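Local coordinates for nucleoporin NUP170 (Chaetomium thermophilum, PDB 5HAX), which is a nucleoporin that probably serves as a structural scaffold component of the nuclear pore complex, at residues A[73-81]-A[440-448]; A[48-58]-A[478-488]. All coordinates share one frame; numbering follows the deposited sequence.

Interaction 1 (A[73-81]-A[440-448]); sequences TKLGLFAEI and TIEIGLTTA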
loop_
_atom_site.group_PDB
_atom_site.type_symbol
_atom_site.label_atom_id
_atom_site.label_comp_id
_atom_site.label_asym_id
_atom_site.label_seq_id
_atom_site.Cartn_x
_atom_site.Cartn_y
_atom_site.Cartn_z
ATOM N N THR A 73 -17.053 -26.383 4.964
ATOM C CA THR A 73 -16.252 -25.836 3.876
ATOM C C THR A 73 -15.826 -24.416 4.233
ATOM O O THR A 73 -16.411 -23.775 5.109
ATOM C CB THR A 73 -17.015 -25.822 2.544
ATOM O OG1 THR A 73 -18.145 -24.947 2.645
ATOM C CG2 THR A 73 -17.486 -27.223 2.175
ATOM N N LYS A 74 -14.803 -23.924 3.532
ATOM C CA LYS A 74 -14.268 -22.596 3.805
ATOM C C LYS A 74 -13.428 -22.129 2.622
ATOM O O LYS A 74 -12.756 -22.938 1.978
ATOM C CB LYS A 74 -13.425 -22.598 5.085
ATOM C CG LYS A 74 -13.064 -21.217 5.595
ATOM C CD LYS A 74 -12.590 -21.270 7.040
ATOM C CE LYS A 74 -12.222 -19.888 7.563
ATOM N NZ LYS A 74 -13.321 -18.895 7.384
ATOM N N LEU A 75 -13.477 -20.822 2.349
ATOM C CA LEU A 75 -12.691 -20.180 1.302
ATOM C C LEU A 75 -11.788 -19.113 1.909
ATOM O O LEU A 75 -12.091 -18.553 2.967
ATOM C CB LEU A 75 -13.591 -19.529 0.241
ATOM C CG LEU A 75 -14.430 -20.455 -0.638
ATOM C CD1 LEU A 75 -15.479 -19.667 -1.409
ATOM C CD2 LEU A 75 -13.532 -21.215 -1.592
ATOM N N GLY A 76 -10.682 -18.823 1.222
ATOM C CA GLY A 76 -9.750 -17.806 1.682
ATOM C C GLY A 76 -8.834 -17.342 0.570
ATOM O O GLY A 76 -8.812 -17.905 -0.528
ATOM N N LEU A 77 -8.057 -16.303 0.883
ATOM C CA LEU A 77 -7.226 -15.602 -0.089
ATOM C C LEU A 77 -5.763 -15.604 0.335
ATOM O O LEU A 77 -5.447 -15.404 1.512
ATOM C CB LEU A 77 -7.679 -14.145 -0.252
ATOM C CG LEU A 77 -8.331 -13.728 -1.569
ATOM C CD1 LEU A 77 -8.688 -12.250 -1.519
ATOM C CD2 LEU A 77 -7.432 -14.013 -2.762
ATOM N N PHE A 78 -4.881 -15.818 -0.639
ATOM C CA PHE A 78 -3.450 -15.536 -0.519
ATOM C C PHE A 78 -3.104 -14.441 -1.528
ATOM O O PHE A 78 -2.394 -14.681 -2.508
ATOM C CB PHE A 78 -2.602 -16.805 -0.758
ATOM C CG PHE A 78 -2.766 -17.869 0.297
ATOM C CD1 PHE A 78 -3.176 -17.552 1.582
ATOM C CD2 PHE A 78 -2.498 -19.195 -0.004
ATOM C CE1 PHE A 78 -3.318 -18.538 2.543
ATOM C CE2 PHE A 78 -2.639 -20.182 0.951
ATOM C CZ PHE A 78 -3.050 -19.853 2.226
ATOM N N ALA A 79 -3.610 -13.231 -1.277
ATOM C CA ALA A 79 -3.497 -12.148 -2.249
ATOM C C ALA A 79 -2.052 -11.750 -2.526
ATOM O O ALA A 79 -1.773 -11.189 -3.591
ATOM C CB ALA A 79 -4.281 -10.928 -1.761
ATOM N N GLU A 80 -1.131 -12.023 -1.597
ATOM C CA GLU A 80 0.260 -11.619 -1.785
ATOM C C GLU A 80 0.900 -12.325 -2.975
ATOM O O GLU A 80 1.831 -11.787 -3.587
ATOM C CB GLU A 80 1.060 -11.908 -0.514
ATOM C CG GLU A 80 2.489 -11.379 -0.533
ATOM C CD GLU A 80 3.349 -11.987 0.559
ATOM O OE1 GLU A 80 2.817 -12.261 1.656
ATOM O OE2 GLU A 80 4.556 -12.200 0.313
ATOM N N ILE A 81 0.416 -13.519 -3.318
ATOM C CA ILE A 81 0.985 -14.341 -4.377
ATOM C C ILE A 81 -0.047 -14.693 -5.442
ATOM O O ILE A 81 0.229 -15.512 -6.318
ATOM C CB ILE A 81 1.626 -15.619 -3.800
ATOM C CG1 ILE A 81 0.590 -16.412 -2.997
ATOM C CG2 ILE A 81 2.817 -15.259 -2.926
ATOM C CD1 ILE A 81 1.046 -17.799 -2.602
ATOM N N THR A 440 -19.310 -11.461 -0.089
ATOM C CA THR A 440 -17.892 -11.182 0.087
ATOM C C THR A 440 -17.350 -11.951 1.284
ATOM O O THR A 440 -17.986 -12.022 2.338
ATOM C CB THR A 440 -17.662 -9.682 0.275
ATOM O OG1 THR A 440 -18.242 -8.967 -0.824
ATOM C CG2 THR A 440 -16.169 -9.366 0.351
ATOM N N ILE A 441 -16.166 -12.531 1.111
ATOM C CA ILE A 441 -15.517 -13.341 2.134
ATOM C C ILE A 441 -14.270 -12.653 2.677
ATOM O O ILE A 441 -14.067 -12.582 3.889
ATOM C CB ILE A 441 -15.178 -14.745 1.584
ATOM C CG1 ILE A 441 -16.471 -15.514 1.291
ATOM C CG2 ILE A 441 -14.309 -15.525 2.573
ATOM C CD1 ILE A 441 -16.266 -16.785 0.503
ATOM N N GLU A 442 -13.421 -12.143 1.790
ATOM C CA GLU A 442 -12.138 -11.592 2.199
ATOM C C GLU A 442 -11.658 -10.620 1.132
ATOM O O GLU A 442 -12.001 -10.753 -0.046
ATOM C CB GLU A 442 -11.108 -12.707 2.418
ATOM C CG GLU A 442 -9.905 -12.298 3.247
ATOM C CD GLU A 442 -8.882 -13.413 3.381
ATOM O OE1 GLU A 442 -9.207 -14.569 3.032
ATOM O OE2 GLU A 442 -7.752 -13.133 3.834
ATOM N N ILE A 443 -10.866 -9.639 1.560
ATOM C CA ILE A 443 -10.267 -8.653 0.669
ATOM C C ILE A 443 -8.803 -8.506 1.057
ATOM O O ILE A 443 -8.492 -8.266 2.229
ATOM C CB ILE A 443 -10.992 -7.294 0.741
ATOM C CG1 ILE A 443 -12.457 -7.458 0.323
ATOM C CG2 ILE A 443 -10.295 -6.265 -0.152
ATOM C CD1 ILE A 443 -13.295 -6.195 0.450
ATOM N N GLY A 444 -7.914 -8.654 0.083
ATOM C CA GLY A 444 -6.486 -8.600 0.341
ATOM C C GLY A 444 -5.756 -7.799 -0.716
ATOM O O GLY A 444 -6.192 -7.695 -1.864
ATOM N N LEU A 445 -4.626 -7.230 -0.306
ATOM C CA LEU A 445 -3.793 -6.427 -1.190
ATOM C C LEU A 445 -2.948 -7.337 -2.074
ATOM O O LEU A 445 -2.324 -8.283 -1.584
ATOM C CB LEU A 445 -2.903 -5.499 -0.361
ATOM C CG LEU A 445 -1.941 -4.567 -1.097
ATOM C CD1 LEU A 445 -2.691 -3.475 -1.841
ATOM C CD2 LEU A 445 -0.946 -3.962 -0.117
ATOM N N THR A 446 -2.932 -7.052 -3.380
ATOM C CA THR A 446 -2.165 -7.840 -4.340
ATOM C C THR A 446 -0.842 -7.196 -4.725
ATOM O O THR A 446 0.052 -7.899 -5.208
ATOM C CB THR A 446 -2.976 -8.073 -5.621
ATOM O OG1 THR A 446 -3.102 -6.843 -6.344
ATOM C CG2 THR A 446 -4.356 -8.623 -5.301
ATOM N N THR A 447 -0.706 -5.888 -4.535
ATOM C CA THR A 447 0.508 -5.159 -4.861
ATOM C C THR A 447 1.313 -4.903 -3.588
ATOM O O THR A 447 0.910 -5.266 -2.482
ATOM C CB THR A 447 0.159 -3.852 -5.573
ATOM O OG1 THR A 447 -0.942 -3.225 -4.904
ATOM C CG2 THR A 447 -0.231 -4.122 -7.016
ATOM N N ALA A 448 2.474 -4.274 -3.753
ATOM C CA ALA A 448 3.340 -4.010 -2.618
ATOM C C ALA A 448 2.703 -2.972 -1.693
ATOM O O ALA A 448 2.005 -2.066 -2.156
ATOM C CB ALA A 448 4.704 -3.514 -3.089
HETATM O O HOH W 1 -11.077 -17.009 4.557
HETATM O O HOH W 2 -0.203 -10.655 -5.864
HETATM O O HOH W 3 2.701 -9.006 -4.055
#

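Interaction 2 (A[48-58]-A[478-488]); sequences APFHVVRHHNI and TNTGVHIVRRR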
loop_
_atom_site.group_PDB
_atom_site.type_symbol
_atom_site.label_atom_id
_atom_site.label_comp_id
_atom_site.label_asym_id
_atom_site.label_seq_id
_atom_site.Cartn_x
_atom_site.Cartn_y
_atom_site.Cartn_z
ATOM N N ALA A 48 -14.250 8.326 -10.281
ATOM C CA ALA A 48 -14.323 7.241 -9.316
ATOM C C ALA A 48 -12.941 6.992 -8.715
ATOM O O ALA A 48 -11.953 6.922 -9.457
ATOM C CB ALA A 48 -14.841 5.971 -9.988
ATOM N N PRO A 49 -12.820 6.874 -7.386
ATOM C CA PRO A 49 -11.497 6.623 -6.796
ATOM C C PRO A 49 -11.010 5.196 -6.985
ATOM O O PRO A 49 -9.796 4.961 -6.921
ATOM C CB PRO A 49 -11.714 6.945 -5.310
ATOM C CG PRO A 49 -13.154 6.631 -5.079
ATOM C CD PRO A 49 -13.872 6.975 -6.360
ATOM N N PHE A 50 -11.917 4.250 -7.211
ATOM C CA PHE A 50 -11.586 2.854 -7.452
ATOM C C PHE A 50 -12.492 2.343 -8.562
ATOM O O PHE A 50 -13.534 2.934 -8.851
ATOM C CB PHE A 50 -11.781 1.992 -6.195
ATOM C CG PHE A 50 -10.990 2.452 -4.999
ATOM C CD1 PHE A 50 -9.808 1.820 -4.653
ATOM C CD2 PHE A 50 -11.439 3.499 -4.210
ATOM C CE1 PHE A 50 -9.084 2.230 -3.549
ATOM C CE2 PHE A 50 -10.717 3.916 -3.106
ATOM C CZ PHE A 50 -9.540 3.278 -2.776
ATOM N N HIS A 51 -12.097 1.234 -9.186
ATOM C CA HIS A 51 -12.995 0.583 -10.130
ATOM C C HIS A 51 -12.549 -0.853 -10.363
ATOM O O HIS A 51 -11.374 -1.194 -10.189
ATOM C CB HIS A 51 -13.082 1.352 -11.459
ATOM C CG HIS A 51 -11.819 1.348 -12.267
ATOM N ND1 HIS A 51 -10.563 1.432 -11.704
ATOM C CD2 HIS A 51 -11.626 1.293 -13.607
ATOM C CE1 HIS A 51 -9.652 1.420 -12.662
ATOM N NE2 HIS A 51 -10.270 1.335 -13.825
ATOM N N VAL A 52 -13.515 -1.691 -10.737
ATOM C CA VAL A 52 -13.265 -3.102 -11.009
ATOM C C VAL A 52 -12.626 -3.230 -12.385
ATOM O O VAL A 52 -13.133 -2.679 -13.368
ATOM C CB VAL A 52 -14.572 -3.910 -10.931
ATOM C CG1 VAL A 52 -14.308 -5.388 -11.188
ATOM C CG2 VAL A 52 -15.247 -3.718 -9.579
ATOM N N VAL A 53 -11.523 -3.978 -12.465
ATOM C CA VAL A 53 -10.784 -4.120 -13.719
ATOM C C VAL A 53 -11.002 -5.496 -14.345
ATOM O O VAL A 53 -10.983 -5.630 -15.572
ATOM C CB VAL A 53 -9.281 -3.842 -13.510
ATOM C CG1 VAL A 53 -9.055 -2.356 -13.250
ATOM C CG2 VAL A 53 -8.712 -4.684 -12.381
ATOM N N ARG A 54 -11.209 -6.526 -13.528
ATOM C CA ARG A 54 -11.493 -7.857 -14.064
ATOM C C ARG A 54 -11.981 -8.755 -12.934
ATOM O O ARG A 54 -11.937 -8.387 -11.758
ATOM C CB ARG A 54 -10.265 -8.467 -14.748
ATOM C CG ARG A 54 -9.120 -8.757 -13.805
ATOM C CD ARG A 54 -7.847 -9.127 -14.549
ATOM N NE ARG A 54 -6.670 -8.788 -13.754
ATOM C CZ ARG A 54 -5.884 -7.735 -13.968
ATOM N NH1 ARG A 54 -4.846 -7.521 -13.171
ATOM N NH2 ARG A 54 -6.117 -6.900 -14.974
ATOM N N HIS A 55 -12.452 -9.948 -13.312
ATOM C CA HIS A 55 -12.973 -10.928 -12.367
ATOM C C HIS A 55 -12.503 -12.319 -12.770
ATOM O O HIS A 55 -12.273 -12.593 -13.952
ATOM C CB HIS A 55 -14.506 -10.887 -12.302
ATOM C CG HIS A 55 -15.177 -11.435 -13.524
ATOM N ND1 HIS A 55 -15.421 -10.673 -14.646
ATOM C CD2 HIS A 55 -15.659 -12.670 -13.796
ATOM C CE1 HIS A 55 -16.022 -11.415 -15.559
ATOM N NE2 HIS A 55 -16.180 -12.631 -15.069
ATOM N N HIS A 56 -12.370 -13.198 -11.775
ATOM C CA HIS A 56 -11.893 -14.566 -11.975
ATOM C C HIS A 56 -12.849 -15.525 -11.279
ATOM O O HIS A 56 -12.929 -15.542 -10.047
ATOM C CB HIS A 56 -10.474 -14.743 -11.432
ATOM C CG HIS A 56 -9.481 -13.778 -11.999
ATOM N ND1 HIS A 56 -9.018 -13.861 -13.295
ATOM C CD2 HIS A 56 -8.849 -12.719 -11.441
ATOM C CE1 HIS A 56 -8.151 -12.888 -13.513
ATOM N NE2 HIS A 56 -8.030 -12.181 -12.404
ATOM N N ASN A 57 -13.557 -16.333 -12.063
ATOM C CA ASN A 57 -14.496 -17.293 -11.502
ATOM C C ASN A 57 -13.766 -18.393 -10.740
ATOM O O ASN A 57 -12.618 -18.735 -11.038
ATOM C CB ASN A 57 -15.350 -17.915 -12.606
ATOM C CG ASN A 57 -16.405 -16.964 -13.132
ATOM O OD1 ASN A 57 -17.446 -16.769 -12.506
ATOM N ND2 ASN A 57 -16.145 -16.373 -14.292
ATOM N N ILE A 58 -14.445 -18.942 -9.740
ATOM C CA ILE A 58 -13.926 -20.123 -9.041
ATOM C C ILE A 58 -13.929 -21.305 -10.008
ATOM O O ILE A 58 -14.921 -21.500 -10.733
ATOM C CB ILE A 58 -14.775 -20.423 -7.801
ATOM C CG1 ILE A 58 -14.580 -19.327 -6.747
ATOM C CG2 ILE A 58 -14.407 -21.783 -7.205
ATOM C CD1 ILE A 58 -15.558 -19.399 -5.588
ATOM N N THR A 478 -15.196 -13.518 -3.298
ATOM C CA THR A 478 -16.588 -13.848 -3.015
ATOM C C THR A 478 -16.777 -15.356 -3.145
ATOM O O THR A 478 -15.844 -16.102 -3.457
ATOM C CB THR A 478 -17.543 -13.109 -3.957
ATOM O OG1 THR A 478 -17.472 -13.681 -5.269
ATOM C CG2 THR A 478 -17.206 -11.626 -4.026
ATOM N N ASN A 479 -18.006 -15.803 -2.902
ATOM C CA ASN A 479 -18.349 -17.210 -3.041
ATOM C C ASN A 479 -18.474 -17.645 -4.495
ATOM O O ASN A 479 -18.702 -18.833 -4.749
ATOM C CB ASN A 479 -19.657 -17.508 -2.300
ATOM C CG ASN A 479 -20.817 -16.674 -2.807
ATOM O OD1 ASN A 479 -20.634 -15.540 -3.250
ATOM N ND2 ASN A 479 -22.019 -17.233 -2.745
ATOM N N THR A 480 -18.327 -16.718 -5.446
ATOM C CA THR A 480 -18.409 -17.025 -6.867
ATOM C C THR A 480 -17.130 -16.724 -7.635
ATOM O O THR A 480 -16.964 -17.252 -8.741
ATOM C CB THR A 480 -19.559 -16.241 -7.522
ATOM O OG1 THR A 480 -19.225 -14.850 -7.579
ATOM C CG2 THR A 480 -20.852 -16.424 -6.736
ATOM N N GLY A 481 -16.231 -15.906 -7.099
ATOM C CA GLY A 481 -15.011 -15.585 -7.808
ATOM C C GLY A 481 -14.206 -14.530 -7.074
ATOM O O GLY A 481 -14.509 -14.163 -5.936
ATOM N N VAL A 482 -13.163 -14.062 -7.759
ATOM C CA VAL A 482 -12.251 -13.040 -7.251
ATOM C C VAL A 482 -12.361 -11.831 -8.169
ATOM O O VAL A 482 -12.125 -11.943 -9.378
ATOM C CB VAL A 482 -10.799 -13.547 -7.196
ATOM C CG1 VAL A 482 -9.848 -12.430 -6.759
ATOM C CG2 VAL A 482 -10.684 -14.747 -6.269
ATOM N N HIS A 483 -12.712 -10.683 -7.596
ATOM C CA HIS A 483 -12.795 -9.426 -8.328
ATOM C C HIS A 483 -11.578 -8.567 -8.008
ATOM O O HIS A 483 -11.185 -8.442 -6.845
ATOM C CB HIS A 483 -14.072 -8.665 -7.966
ATOM C CG HIS A 483 -15.321 -9.483 -8.083
ATOM N ND1 HIS A 483 -16.150 -9.425 -9.183
ATOM C CD2 HIS A 483 -15.886 -10.376 -7.234
ATOM C CE1 HIS A 483 -17.169 -10.248 -9.008
ATOM N NE2 HIS A 483 -17.033 -10.837 -7.833
ATOM N N ILE A 484 -10.983 -7.976 -9.043
ATOM C CA ILE A 484 -9.816 -7.112 -8.889
ATOM C C ILE A 484 -10.292 -5.665 -8.901
ATOM O O ILE A 484 -10.927 -5.216 -9.863
ATOM C CB ILE A 484 -8.778 -7.354 -9.997
ATOM C CG1 ILE A 484 -8.403 -8.838 -10.081
ATOM C CG2 ILE A 484 -7.539 -6.504 -9.742
ATOM C CD1 ILE A 484 -7.760 -9.398 -8.822
ATOM N N VAL A 485 -9.981 -4.938 -7.832
ATOM C CA VAL A 485 -10.297 -3.519 -7.702
ATOM C C VAL A 485 -8.982 -2.756 -7.705
ATOM O O VAL A 485 -8.038 -3.140 -7.006
ATOM C CB VAL A 485 -11.094 -3.238 -6.416
ATOM C CG1 VAL A 485 -11.430 -1.753 -6.307
ATOM C CG2 VAL A 485 -12.360 -4.084 -6.379
ATOM N N ARG A 486 -8.923 -1.676 -8.483
ATOM C CA ARG A 486 -7.703 -0.898 -8.669
ATOM C C ARG A 486 -7.931 0.538 -8.219
ATOM O O ARG A 486 -8.955 1.144 -8.552
ATOM C CB ARG A 486 -7.253 -0.929 -10.133
ATOM C CG ARG A 486 -6.019 -0.081 -10.430
ATOM C CD ARG A 486 -5.647 -0.145 -11.904
ATOM N NE ARG A 486 -5.269 -1.496 -12.312
ATOM C CZ ARG A 486 -5.350 -1.959 -13.556
ATOM N NH1 ARG A 486 -5.807 -1.186 -14.532
ATOM N NH2 ARG A 486 -4.982 -3.204 -13.825
ATOM N N ARG A 487 -6.974 1.071 -7.466
ATOM C CA ARG A 487 -6.974 2.480 -7.107
ATOM C C ARG A 487 -6.622 3.328 -8.323
ATOM O O ARG A 487 -5.699 3.004 -9.078
ATOM C CB ARG A 487 -5.967 2.721 -5.977
ATOM C CG ARG A 487 -5.683 4.177 -5.641
ATOM C CD ARG A 487 -6.918 4.893 -5.138
ATOM N NE ARG A 487 -6.591 6.215 -4.608
ATOM C CZ ARG A 487 -7.400 7.270 -4.654
ATOM N NH1 ARG A 487 -8.601 7.178 -5.213
ATOM N NH2 ARG A 487 -7.002 8.425 -4.142
ATOM N N ARG A 488 -7.359 4.419 -8.513
ATOM C CA ARG A 488 -7.127 5.336 -9.622
ATOM C C ARG A 488 -6.370 6.564 -9.136
ATOM O O ARG A 488 -6.717 7.147 -8.104
ATOM C CB ARG A 488 -8.447 5.746 -10.273
ATOM C CG ARG A 488 -9.048 4.630 -11.104
ATOM C CD ARG A 488 -10.430 4.960 -11.623
ATOM N NE ARG A 488 -10.392 5.723 -12.867
ATOM C CZ ARG A 488 -11.301 5.629 -13.834
ATOM N NH1 ARG A 488 -11.180 6.369 -14.929
ATOM N NH2 ARG A 488 -12.329 4.796 -13.717
HETATM O O HOH W 4 -3.600 -5.244 -13.263
#

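Interaction 1 (A[73-81]-A[440-448])
Strands 73-78 and 440-445, which meet where Gly-76 faces Glu-442, run nearly parallel, their axes 14° apart and 6.8 Å at closest approach, with no backbone-to-backbone hydrogen bond joining them. The gap is bridged instead by Glu-442. Its CG is anti to the backbone N (chi1 -162°) and the chain stays extended beyond it, carrying OE1 to Leu-77 N at 3.0 Å. That bond is bent, and the N-H meets OE1 from above the carboxylate plane, 43° out of it. Alongside, Leu-75 and Ile-441 cross at about a right angle, with CD1 of one 3.5 Å from CD1 of the other. Leu-77 CD1 lies 4.0 Å from Gly-444 N. At the far end Ala-79 CB fits against the bare backbone of Gly-444, where a CB would collide with it, and comes within 3.3 Å of Leu-445 O. A water joins Glu-80 O (3.0 Å) to Thr-446 O (3.1 Å). These are the innermost strands of two adjacent blades of a beta-propeller: 73-78 pairs on its other side with strand 83-88, and 440-445 with strand 473-478, on which Leu-77 also rests.

Interaction 2 (A[48-58]-A[478-488])
Val-53 and Ile-484 press together CG2 to CG2 at 3.4 Å, tighter than usual for carbons, and Arg-54 CG lies 3.8 Å from Ile-484 CG1. On the other face of the sheet, Phe-50 CB packs on Val-485 CG1 at 3.8 Å. The His-51 ring is sandwiched, with Val-53 CG1 over one face and Arg-488 CD over the other, 3.8 Å from the ring centroid. Val-53 CG1 also sits over the centre of the Arg-486 guanidinium.

Strands 50-57 and 481-487 are antiparallel, and the register slips by one residue at Val-53: Val-52 pairs with Val-485, but His-55 with His-483. Here an N-terminal strand completes the four-stranded sheet as its outer edge while the other three come from far along the sequence, the "velcro" closure of a beta-propeller.

Arg-487 bends at chi2 (63°), which lays CD over a face of the Phe-50 ring, 4.1 Å from its centroid. Its NH1 then donates to Pro-49 O at 3.0 Å, the acceptor lying in the guanidinium plane, while its NH2 forms a salt bridge with Glu-462. Arg-488 N reaches the same oxygen of Pro-49 from the opposite face of the carbonyl. An alanine in place of Arg-487 would probably uncover that ring face, leave Pro-49 O with one donor of the two, and deprive Glu-462 of its salt-bridge mate.

Arg-488 NE is buried with no polar partner. Farther along, Arg-54 NH2 and Arg-486 NH2 stand 4.0 Å apart, their guanidinium planes turned 62° to each other. Glu-473 serves both as a shared counter-charge: it forms a salt bridge with Arg-486 NE and a long, weak ion pair with Arg-54 NH1.

From the N terminus, the chain first gives strands 33-35 and 39-41 to two other sheets, then lays down 48-58 as the outer strand of a blade whose other strands come much later, passes through helix 60-67, and enters the next blade at 73-81. Most of the remaining propeller strands follow before 440-448 returns beside 73-81, closing the loop of interaction 1. Residues 478-488 then pair with 48-58, so interaction 2 closes the longer loop and interaction 1 nests within it. Interaction 2 seals the blade itself; interaction 1 joins that blade to its neighbour. Their centres are 12 Å apart, and they touch where Leu-75 and Ile-441 pack against Thr-478 and Asn-479.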